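Local coordinates for CRISPR-associated endoribonuclease Cse3 (Thermus thermophilus, PDB 2Y9H), which cleaves CRISPR transcripts as a probable member of the Cascade complex and retains the mature crRNA after processing, at residues 5-10 and 64-69. Numbering follows the deposited sequence.
Sequences MWLTKL and LVQTLT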
# COMPACT_ATOMS: atom_id res chain seq x y z
N MET A 5 12.41 7.49 -7.96
CA MET A 5 11.53 6.40 -7.53
C MET A 5 11.14 5.47 -8.67
O MET A 5 11.33 5.79 -9.85
CB MET A 5 10.29 6.97 -6.89
CG MET A 5 10.59 8.07 -5.89
SD MET A 5 9.06 8.59 -5.12
CE MET A 5 8.35 6.99 -4.71
N TRP A 6 10.58 4.31 -8.33
CA TRP A 6 10.22 3.32 -9.34
C TRP A 6 8.83 2.72 -9.16
O TRP A 6 8.43 2.38 -8.05
CB TRP A 6 11.27 2.22 -9.42
CG TRP A 6 12.59 2.73 -9.88
CD1 TRP A 6 13.53 3.35 -9.13
CD2 TRP A 6 13.10 2.69 -11.22
NE1 TRP A 6 14.61 3.69 -9.92
CE2 TRP A 6 14.37 3.29 -11.20
CE3 TRP A 6 12.61 2.19 -12.44
CZ2 TRP A 6 15.16 3.41 -12.35
CZ3 TRP A 6 13.40 2.31 -13.57
CH2 TRP A 6 14.66 2.92 -13.52
N LEU A 7 8.11 2.60 -10.26
CA LEU A 7 6.80 1.99 -10.23
C LEU A 7 6.82 0.83 -11.17
O LEU A 7 7.33 0.93 -12.28
CB LEU A 7 5.71 2.96 -10.69
CG LEU A 7 5.12 3.82 -9.59
CD1 LEU A 7 4.60 2.94 -8.48
CD2 LEU A 7 6.20 4.74 -9.06
N THR A 8 6.24 -0.28 -10.73
CA THR A 8 6.25 -1.48 -11.53
C THR A 8 4.86 -2.06 -11.56
O THR A 8 4.19 -2.15 -10.53
CB THR A 8 7.24 -2.52 -10.96
OG1 THR A 8 8.55 -1.94 -10.86
CG2 THR A 8 7.27 -3.79 -11.83
N LYS A 9 4.41 -2.44 -12.74
CA LYS A 9 3.14 -3.11 -12.83
C LYS A 9 3.34 -4.59 -13.14
O LYS A 9 3.90 -4.96 -14.19
CB LYS A 9 2.24 -2.45 -13.87
CG LYS A 9 0.82 -3.03 -13.94
CD LYS A 9 0.01 -2.34 -15.02
CE LYS A 9 -1.25 -3.11 -15.38
NZ LYS A 9 -2.03 -2.43 -16.46
N LEU A 10 2.89 -5.43 -12.21
CA LEU A 10 2.88 -6.87 -12.42
C LEU A 10 1.47 -7.34 -12.72
O LEU A 10 0.53 -7.05 -12.00
CB LEU A 10 3.45 -7.60 -11.20
CG LEU A 10 4.95 -7.45 -10.99
CD1 LEU A 10 5.27 -6.18 -10.24
CD2 LEU A 10 5.52 -8.67 -10.26
N LEU A 64 0.56 -3.42 -8.11
CA LEU A 64 1.36 -2.23 -8.28
C LEU A 64 2.42 -2.16 -7.19
O LEU A 64 2.17 -2.45 -6.01
CB LEU A 64 0.44 -1.02 -8.25
CG LEU A 64 1.08 0.34 -8.49
CD1 LEU A 64 2.05 0.25 -9.65
CD2 LEU A 64 0.01 1.41 -8.75
N VAL A 65 3.62 -1.78 -7.58
CA VAL A 65 4.74 -1.81 -6.67
C VAL A 65 5.57 -0.58 -6.84
O VAL A 65 5.90 -0.19 -7.97
CB VAL A 65 5.67 -3.00 -6.96
CG1 VAL A 65 6.80 -3.03 -5.95
CG2 VAL A 65 4.89 -4.30 -6.96
N GLN A 66 5.92 0.02 -5.71
CA GLN A 66 6.83 1.14 -5.71
C GLN A 66 8.11 0.80 -4.95
O GLN A 66 8.07 0.17 -3.90
CB GLN A 66 6.16 2.34 -5.06
CG GLN A 66 7.08 3.51 -4.75
CD GLN A 66 6.26 4.72 -4.35
OE1 GLN A 66 6.50 5.34 -3.31
NE2 GLN A 66 5.27 5.04 -5.17
N THR A 67 9.24 1.23 -5.51
CA THR A 67 10.54 1.08 -4.89
C THR A 67 11.34 2.37 -5.00
O THR A 67 11.26 3.07 -6.01
CB THR A 67 11.34 -0.01 -5.58
OG1 THR A 67 11.30 0.21 -7.00
CG2 THR A 67 10.74 -1.36 -5.28
N LEU A 68 12.11 2.68 -3.97
CA LEU A 68 13.05 3.78 -4.08
C LEU A 68 14.15 3.50 -5.12
O LEU A 68 14.62 4.43 -5.79
CB LEU A 68 13.69 4.09 -2.73
CG LEU A 68 12.68 4.21 -1.59
CD1 LEU A 68 13.30 4.97 -0.45
CD2 LEU A 68 11.44 4.90 -2.08
N THR A 69 14.55 2.24 -5.26
CA THR A 69 15.67 1.88 -6.15
C THR A 69 15.25 1.04 -7.36
O THR A 69 14.15 0.46 -7.41
CB THR A 69 16.74 1.07 -5.41
OG1 THR A 69 16.24 -0.25 -5.16
CG2 THR A 69 17.11 1.71 -4.08
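Trp6 and Thr67 face each other as a hydrogen-bonded pair, as do Thr8 and Val65, where the two central strands of a four-stranded antiparallel sheet run side by side. The order 49-52, 62-67, 5-12, 81-89 is that of the ferredoxin-like domain, the RNA-recognition-motif fold used by Cas6-type nucleases. Each pair closes a two-bond ring: Trp6 N reaches Thr67 O at 2.7 Å and Thr67 N returns to Trp6 O at 2.9 Å, while Thr8 N bonds Val65 O and Val65 N bonds Thr8 O. Two acceptors also take a CA-H...O contact: Gln66 CA lies 3.1 Å from Trp6 O, and Leu7 CA approaches Val65 O. The alternate residues turn their backbone groups outward, Met5 and Leu7 to Phe89 and Lys87, Leu64 and Gln66 to Arg51 and Leu49, and so tie in both flanking strands.

On the face bearing Leu7 and Leu64, their CD1 methyls meet at 3.9 Å; with CG anti to the backbone N (chi1 -177°), the CD1 methyl of Leu64 also lies against Thr8 O. The other face has Leu10 CD1 against Val65 CG2, and here the Trp6 indole reaches past the strand end, where Trp6 CD1 lies 3.4 Å from Thr69 C. The residues beyond the strand, Leu68 and Thr69, are tied to Glu46, which accepts from Leu68 N and bonds Thr69 OG1. Thr67 OG1 sits between its backbone N and carbonyl carbon (chi1 49°), a position that sets it beside Trp6 CB, 3.1 Å away. From there Thr67 OG1 donates to Thr69 O at 2.9 Å, tilted 16° from that carbonyl's plane.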